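PDB 1LR0: TolA protein from Pseudomonas aeruginosa, which probably acts in the Tol-Pal system, which supports outer membrane invagination during cell division and outer membrane integrity; this chain is its C-terminal periplasmic domain. Local coordinates for residues T104-S107 and L108-R112. Residues are numbered along the deposited sequence; the frame is centred on the assembly and turned at random.
Sequences TFDS and LYRQR
Thr104 is joined to Leu108 by an i to i+4 bond near the end of helix 102-108: Leu108 N lies 2.9 Å from Thr104 O. Their side chains run alongside each other in the same direction, methyl CG2 facing CD1. At Phe105 the pattern changes, because its carbonyl oxygen serves two successive amides, the i+4 amide of Tyr109 and also the i+5 amide of Arg110. Tyr109 N approaches to 2.7 Å of Phe105 O, while Arg110 N is 3.0 Å from the same Phe105 O. Tyr109 is the first residue to abandon helical backbone angles, so this shared acceptor marks where the helix gives way to strand 111-116, an outermost strand, within this chain, of the antiparallel sheet in this TonB-like C-terminal domain. The Phe105 side chain, with CG anti to the backbone N (chi1 -176°), follows the chain toward this exit and sets the rim of one ring face over the Tyr109-Arg110 peptide. Tyr109 CB rests 3.7 Å from Phe105 CD1, and the Tyr109 ring then leads away to helix 4-41, where its OH is hydrogen-bonded to Asp31. Asp106 pairs with Arg110 side-on through a single oxygen: Asp106 OD1 receives Arg110 NH2 at 2.6 Å on its syn side and Arg110 NE at 2.7 Å from above the carboxylate plane. Both bonds keep OD1 close to the guanidinium plane, although the two flat groups are turned 40° apart. A bend at chi3 (-69°) of Arg110 swings the guanidinium back to this oxygen, with Phe105 CE2 over one of its faces. Beyond the salt bridge, a water accepts from Gln111 N and probably donates to Asp106 O, 3.0 Å from each, tying the last helical turn to the start of the strand.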
ATOM      1  N   THR A 104     -12.946   4.197   5.932  1.00 34.06           N
ATOM      2  CA  THR A 104     -12.028   4.129   4.800  1.00 35.17           C
ATOM      3  C   THR A 104     -10.889   3.159   5.130  1.00 31.68           C
ATOM      4  O   THR A 104     -10.554   2.276   4.340  1.00 33.25           O
ATOM      5  CB  THR A 104     -11.498   5.500   4.481  1.00 35.06           C
ATOM      6  OG1 THR A 104     -12.590   6.385   4.224  1.00 40.27           O
ATOM      7  CG2 THR A 104     -10.722   5.475   3.150  1.00 37.65           C
ATOM      8  N   PHE A 105     -10.306   3.298   6.312  1.00 32.17           N
ATOM      9  CA  PHE A 105      -9.345   2.294   6.775  1.00 28.27           C
ATOM     10  C   PHE A 105      -9.796   0.885   6.610  1.00 29.86           C
ATOM     11  O   PHE A 105      -9.134   0.035   5.952  1.00 26.46           O
ATOM     12  CB  PHE A 105      -8.961   2.443   8.225  1.00 28.76           C
ATOM     13  CG  PHE A 105      -7.889   1.439   8.648  1.00 24.88           C
ATOM     14  CD1 PHE A 105      -6.575   1.623   8.247  1.00 27.86           C
ATOM     15  CD2 PHE A 105      -8.230   0.275   9.321  1.00 24.40           C
ATOM     16  CE1 PHE A 105      -5.597   0.686   8.569  1.00 22.16           C
ATOM     17  CE2 PHE A 105      -7.279  -0.673   9.682  1.00 21.23           C
ATOM     18  CZ  PHE A 105      -5.952  -0.485   9.293  1.00 25.00           C
ATOM     19  N   ASP A 106     -10.946   0.599   7.185  1.00 29.10           N
ATOM     20  CA  ASP A 106     -11.446  -0.733   7.184  1.00 30.54           C
ATOM     21  C   ASP A 106     -11.672  -1.251   5.764  1.00 29.57           C
ATOM     22  O   ASP A 106     -11.542  -2.447   5.498  1.00 27.74           O
ATOM     23  CB  ASP A 106     -12.788  -0.806   7.935  1.00 32.94           C
ATOM     24  CG  ASP A 106     -12.642  -0.828   9.485  1.00 38.48           C
ATOM     25  OD1 ASP A 106     -11.569  -1.181  10.056  1.00 41.43           O
ATOM     26  OD2 ASP A 106     -13.633  -0.552  10.217  1.00 42.38           O
ATOM     27  N   SER A 107     -12.024  -0.361   4.868  1.00 29.94           N
ATOM     28  CA  SER A 107     -12.396  -0.812   3.562  1.00 32.50           C
ATOM     29  C   SER A 107     -11.121  -1.091   2.733  1.00 31.52           C
ATOM     30  O   SER A 107     -11.092  -2.028   1.984  1.00 30.53           O
ATOM     31  CB  SER A 107     -13.177   0.277   2.871  1.00 33.61           C
ATOM     32  OG  SER A 107     -13.149   0.057   1.462  1.00 41.33           O
ATOM     33  N   LEU A 108     -10.126  -0.237   2.910  1.00 29.03           N
ATOM     34  CA  LEU A 108      -8.989  -0.230   2.046  1.00 28.37           C
ATOM     35  C   LEU A 108      -7.646  -0.667   2.588  1.00 26.42           C
ATOM     36  O   LEU A 108      -6.788  -1.105   1.784  1.00 20.92           O
ATOM     37  CB  LEU A 108      -8.815   1.167   1.559  1.00 29.60           C
ATOM     38  CG  LEU A 108      -9.835   1.474   0.445  1.00 34.96           C
ATOM     39  CD1 LEU A 108      -9.761   2.922   0.078  1.00 36.92           C
ATOM     40  CD2 LEU A 108      -9.598   0.619  -0.810  1.00 37.77           C
ATOM     41  N   TYR A 109      -7.434  -0.512   3.890  1.00 22.11           N
ATOM     42  CA  TYR A 109      -6.076  -0.644   4.449  1.00 22.68           C
ATOM     43  C   TYR A 109      -5.933  -1.611   5.528  1.00 23.55           C
ATOM     44  O   TYR A 109      -4.810  -2.002   5.861  1.00 21.93           O
ATOM     45  CB  TYR A 109      -5.478   0.682   4.877  1.00 23.15           C
ATOM     46  CG  TYR A 109      -5.024   1.497   3.673  1.00 27.04           C
ATOM     47  CD1 TYR A 109      -5.869   2.434   3.051  1.00 27.41           C
ATOM     48  CD2 TYR A 109      -3.798   1.266   3.083  1.00 26.92           C
ATOM     49  CE1 TYR A 109      -5.439   3.186   1.980  1.00 21.97           C
ATOM     50  CE2 TYR A 109      -3.400   1.991   1.921  1.00 27.54           C
ATOM     51  CZ  TYR A 109      -4.232   2.931   1.381  1.00 27.75           C
ATOM     52  OH  TYR A 109      -3.869   3.695   0.247  1.00 27.95           O
ATOM     53  N   ARG A 110      -7.048  -2.085   6.079  1.00 23.37           N
ATOM     54  CA  ARG A 110      -6.951  -3.185   6.991  1.00 24.41           C
ATOM     55  C   ARG A 110      -6.347  -4.440   6.395  1.00 23.59           C
ATOM     56  O   ARG A 110      -5.575  -5.203   7.067  1.00 22.85           O
ATOM     57  CB  ARG A 110      -8.333  -3.469   7.640  1.00 25.92           C
ATOM     58  CG  ARG A 110      -8.235  -4.393   8.820  1.00 28.99           C
ATOM     59  CD  ARG A 110      -9.580  -4.611   9.567  1.00 33.06           C
ATOM     60  NE  ARG A 110     -10.097  -3.435  10.290  1.00 36.45           N
ATOM     61  CZ  ARG A 110      -9.860  -3.159  11.608  1.00 32.40           C
ATOM     62  NH1 ARG A 110      -9.069  -3.915  12.337  1.00 35.29           N
ATOM     63  NH2 ARG A 110     -10.409  -2.106  12.190  1.00 35.92           N
ATOM     64  N   GLN A 111      -6.661  -4.718   5.136  1.00 23.27           N
ATOM     65  CA  GLN A 111      -6.034  -5.805   4.446  1.00 23.11           C
ATOM     66  C   GLN A 111      -5.762  -5.149   3.102  1.00 24.65           C
ATOM     67  O   GLN A 111      -6.682  -4.637   2.493  1.00 24.33           O
ATOM     68  CB  GLN A 111      -6.960  -6.991   4.257  1.00 26.19           C
ATOM     69  CG  GLN A 111      -7.033  -7.999   5.421  1.00 34.39           C
ATOM     70  CD  GLN A 111      -7.423  -9.385   4.901  1.00 43.33           C
ATOM     71  OE1 GLN A 111      -7.017 -10.375   5.458  1.00 49.67           O
ATOM     72  NE2 GLN A 111      -8.186  -9.435   3.796  1.00 50.99           N
ATOM     73  N   ARG A 112      -4.513  -5.018   2.695  1.00 20.53           N
ATOM     74  CA  ARG A 112      -4.233  -4.319   1.425  1.00 21.06           C
ATOM     75  C   ARG A 112      -3.187  -5.110   0.623  1.00 20.65           C
ATOM     76  O   ARG A 112      -2.162  -5.497   1.219  1.00 17.12           O
ATOM     77  CB  ARG A 112      -3.703  -2.900   1.581  1.00 21.85           C
ATOM     78  CG  ARG A 112      -3.896  -2.069   0.251  1.00 24.60           C
ATOM     79  CD  ARG A 112      -3.902  -0.596   0.332  1.00 26.34           C
ATOM     80  NE  ARG A 112      -3.871   0.109  -0.958  1.00 25.40           N
ATOM     81  CZ  ARG A 112      -4.926   0.372  -1.716  1.00 32.57           C
ATOM     82  NH1 ARG A 112      -6.138   0.043  -1.310  1.00 33.27           N
ATOM     83  NH2 ARG A 112      -4.754   1.030  -2.864  1.00 28.17           N
TER
HETATM   84  O   HOH W   1      -9.227  -3.715   4.050  1.00 32.51           O